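PDB 3LOQ: universal stress protein from Archaeoglobus fulgidus, which binds adenosine monophosphate and belongs to the universal stress protein A family, its precise cellular role being unknown. Local coordinates for residues V175-S180 against L201-V206. Numbering follows the deposited sequence.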
ATOM      1  N   VAL A 175      10.037   0.773   9.068  1.00 29.88           N
ATOM      2  CA  VAL A 175      10.199  -0.375   8.190  1.00 36.80           C
ATOM      3  C   VAL A 175      10.272  -1.660   8.997  1.00 38.04           C
ATOM      4  O   VAL A 175      11.163  -1.844   9.817  1.00 43.32           O
ATOM      5  CB  VAL A 175      11.452  -0.243   7.306  1.00 41.27           C
ATOM      6  CG1 VAL A 175      11.533  -1.404   6.324  1.00 34.24           C
ATOM      7  CG2 VAL A 175      11.433   1.091   6.562  1.00 37.78           C
ATOM      8  N   ALA A 176       9.301  -2.533   8.792  1.00 35.07           N
ATOM      9  CA  ALA A 176       9.397  -3.879   9.329  1.00 32.44           C
ATOM     10  C   ALA A 176      10.410  -4.625   8.453  1.00 37.02           C
ATOM     11  O   ALA A 176      10.209  -4.769   7.246  1.00 38.79           O
ATOM     12  CB  ALA A 176       8.031  -4.545   9.299  1.00 27.53           C
ATOM     13  N   TYR A 177      11.519  -5.059   9.047  1.00 40.44           N
ATOM     14  CA  TYR A 177      12.648  -5.519   8.254  1.00 38.27           C
ATOM     15  C   TYR A 177      13.205  -6.859   8.728  1.00 42.84           C
ATOM     16  O   TYR A 177      13.620  -7.000   9.872  1.00 40.01           O
ATOM     17  CB  TYR A 177      13.754  -4.454   8.250  1.00 38.27           C
ATOM     18  CG  TYR A 177      14.940  -4.821   7.379  1.00 37.45           C
ATOM     19  CD1 TYR A 177      14.906  -4.627   6.003  1.00 37.71           C
ATOM     20  CD2 TYR A 177      16.088  -5.365   7.933  1.00 38.98           C
ATOM     21  CE1 TYR A 177      15.992  -4.967   5.195  1.00 38.45           C
ATOM     22  CE2 TYR A 177      17.189  -5.709   7.139  1.00 39.40           C
ATOM     23  CZ  TYR A 177      17.136  -5.507   5.777  1.00 42.25           C
ATOM     24  OH  TYR A 177      18.228  -5.846   5.006  1.00 36.12           O
ATOM     25  N   ASP A 178      13.224  -7.838   7.834  1.00 43.15           N
ATOM     26  CA  ASP A 178      13.696  -9.170   8.189  1.00 40.11           C
ATOM     27  C   ASP A 178      14.841  -9.663   7.290  1.00 44.76           C
ATOM     28  O   ASP A 178      15.132 -10.860   7.268  1.00 41.00           O
ATOM     29  CB  ASP A 178      12.532 -10.177   8.159  1.00 32.99           C
ATOM     30  CG  ASP A 178      11.986 -10.401   6.764  1.00 41.30           C
ATOM     31  OD1 ASP A 178      12.379  -9.648   5.837  1.00 43.61           O
ATOM     32  OD2 ASP A 178      11.158 -11.335   6.589  1.00 41.25           O
ATOM     33  N   PHE A 179      15.472  -8.749   6.548  1.00 37.79           N
ATOM     34  CA  PHE A 179      16.602  -9.105   5.675  1.00 33.15           C
ATOM     35  C   PHE A 179      16.225  -9.821   4.379  1.00 39.65           C
ATOM     36  O   PHE A 179      17.102 -10.115   3.569  1.00 44.39           O
ATOM     37  CB  PHE A 179      17.635  -9.953   6.418  1.00 29.43           C
ATOM     38  CG  PHE A 179      18.317  -9.224   7.541  1.00 42.83           C
ATOM     39  CD1 PHE A 179      19.354  -8.338   7.281  1.00 46.64           C
ATOM     40  CD2 PHE A 179      17.922  -9.419   8.856  1.00 40.63           C
ATOM     41  CE1 PHE A 179      19.989  -7.661   8.312  1.00 45.26           C
ATOM     42  CE2 PHE A 179      18.555  -8.746   9.900  1.00 38.88           C
ATOM     43  CZ  PHE A 179      19.586  -7.864   9.628  1.00 43.07           C
ATOM     44  N   SER A 180      14.938 -10.103   4.182  1.00 38.37           N
ATOM     45  CA  SER A 180      14.483 -10.836   2.995  1.00 36.16           C
ATOM     46  C   SER A 180      14.575  -9.894   1.809  1.00 38.89           C
ATOM     47  O   SER A 180      14.728  -8.693   1.992  1.00 39.25           O
ATOM     48  CB  SER A 180      13.020 -11.278   3.170  1.00 39.29           C
ATOM     49  OG  SER A 180      12.142 -10.148   3.125  1.00 38.32           O
ATOM     50  N   LEU A 201      14.028   7.716   9.480  1.00 44.02           N
ATOM     51  CA  LEU A 201      13.837   6.320   9.133  1.00 39.53           C
ATOM     52  C   LEU A 201      13.915   5.488  10.388  1.00 40.91           C
ATOM     53  O   LEU A 201      14.823   5.650  11.199  1.00 44.85           O
ATOM     54  CB  LEU A 201      14.909   5.869   8.147  1.00 36.20           C
ATOM     55  CG  LEU A 201      14.950   4.407   7.756  1.00 40.35           C
ATOM     56  CD1 LEU A 201      13.652   3.991   7.091  1.00 36.92           C
ATOM     57  CD2 LEU A 201      16.130   4.232   6.815  1.00 43.91           C
ATOM     58  N   HIS A 202      12.938   4.606  10.554  1.00 40.15           N
ATOM     59  CA  HIS A 202      12.907   3.711  11.692  1.00 37.77           C
ATOM     60  C   HIS A 202      12.813   2.303  11.161  1.00 37.09           C
ATOM     61  O   HIS A 202      12.061   2.045  10.239  1.00 39.34           O
ATOM     62  CB  HIS A 202      11.706   4.026  12.590  1.00 37.74           C
ATOM     63  CG  HIS A 202      11.945   5.158  13.540  1.00 47.49           C
ATOM     64  ND1 HIS A 202      11.648   6.470  13.229  1.00 48.10           N
ATOM     65  CD2 HIS A 202      12.467   5.176  14.792  1.00 43.31           C
ATOM     66  CE1 HIS A 202      11.957   7.244  14.253  1.00 45.84           C
ATOM     67  NE2 HIS A 202      12.460   6.486  15.213  1.00 47.46           N
ATOM     68  N   ILE A 203      13.592   1.401  11.738  1.00 40.57           N
ATOM     69  CA  ILE A 203      13.641   0.020  11.291  1.00 41.92           C
ATOM     70  C   ILE A 203      13.379  -0.880  12.485  1.00 44.76           C
ATOM     71  O   ILE A 203      14.070  -0.775  13.495  1.00 44.55           O
ATOM     72  CB  ILE A 203      15.020  -0.313  10.708  1.00 40.54           C
ATOM     73  CG1 ILE A 203      15.356   0.658   9.575  1.00 40.30           C
ATOM     74  CG2 ILE A 203      15.065  -1.756  10.209  1.00 35.81           C
ATOM     75  CD1 ILE A 203      16.695   0.438   8.968  1.00 39.68           C
ATOM     76  N   ILE A 204      12.359  -1.730  12.397  1.00 40.28           N
ATOM     77  CA  ILE A 204      12.133  -2.732  13.434  1.00 40.27           C
ATOM     78  C   ILE A 204      12.344  -4.152  12.909  1.00 39.66           C
ATOM     79  O   ILE A 204      11.858  -4.511  11.838  1.00 37.36           O
ATOM     80  CB  ILE A 204      10.731  -2.611  14.071  1.00 46.03           C
ATOM     81  CG1 ILE A 204      10.531  -3.697  15.137  1.00 49.15           C
ATOM     82  CG2 ILE A 204       9.630  -2.684  13.001  1.00 37.74           C
ATOM     83  CD1 ILE A 204       9.230  -3.555  15.934  1.00 49.23           C
ATOM     84  N   HIS A 205      13.077  -4.965  13.657  1.00 39.14           N
ATOM     85  CA  HIS A 205      13.149  -6.386  13.330  1.00 45.57           C
ATOM     86  C   HIS A 205      12.666  -7.191  14.524  1.00 50.81           C
ATOM     87  O   HIS A 205      13.130  -6.994  15.646  1.00 48.09           O
ATOM     88  CB  HIS A 205      14.568  -6.800  12.954  1.00 46.49           C
ATOM     89  CG  HIS A 205      14.764  -8.282  12.851  1.00 48.18           C
ATOM     90  ND1 HIS A 205      14.055  -9.065  11.963  1.00 52.36           N
ATOM     91  CD2 HIS A 205      15.605  -9.117  13.500  1.00 48.10           C
ATOM     92  CE1 HIS A 205      14.449 -10.325  12.078  1.00 50.79           C
ATOM     93  NE2 HIS A 205      15.391 -10.381  13.005  1.00 52.76           N
ATOM     94  N   VAL A 206      11.722  -8.090  14.287  1.00 48.39           N
ATOM     95  CA  VAL A 206      11.186  -8.903  15.363  1.00 50.62           C
ATOM     96  C   VAL A 206      11.837 -10.269  15.322  1.00 54.85           C
ATOM     97  O   VAL A 206      11.898 -10.885  14.262  1.00 55.04           O
ATOM     98  CB  VAL A 206       9.677  -9.141  15.176  1.00 45.79           C
ATOM     99  CG1 VAL A 206       9.113  -9.883  16.366  1.00 46.83           C
ATOM    100  CG2 VAL A 206       8.937  -7.831  14.939  1.00 42.04           C
TER
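V175 and A176 pair in parallel with I203 and I204 through three backbone hydrogen bonds of 2.7 to 2.9 Å: V175 N to H202 O, I204 N to V175 O and Y177 N to I204 O. Beyond Y177 N a side chain takes over, as H205 ND1 makes a weak, bent bond to Y177 O (3.0 Å, 125° at the hydrogen). A chi1 of 169°, which sets CG opposite the backbone N, brings the H205 imidazole beside that carbonyl, and its face receives the edge of F179 in a T-shaped pair with planes at 74°. On the face shared by V175 and I203, V175 CG2 meets L201 CD1 at 3.7 Å and Y177 CB rests on I203 CG2 at 3.6 Å, Y177 and I203 lying side by side. V175, Y177 and L201 also touch helix 181-197, the beta-alpha-beta crossover, while F179 and H205 pack on L216. D178 OD1 accepts from S180 OG with its syn lone pair and, from above the carboxylate plane, from S180 N in an Asx turn; S180 OG also caps helix 181-197 at A183 N. Where the main-chain bonds end, H205 thus holds the loop before this helix by a weak N-H...O bond and a ring contact.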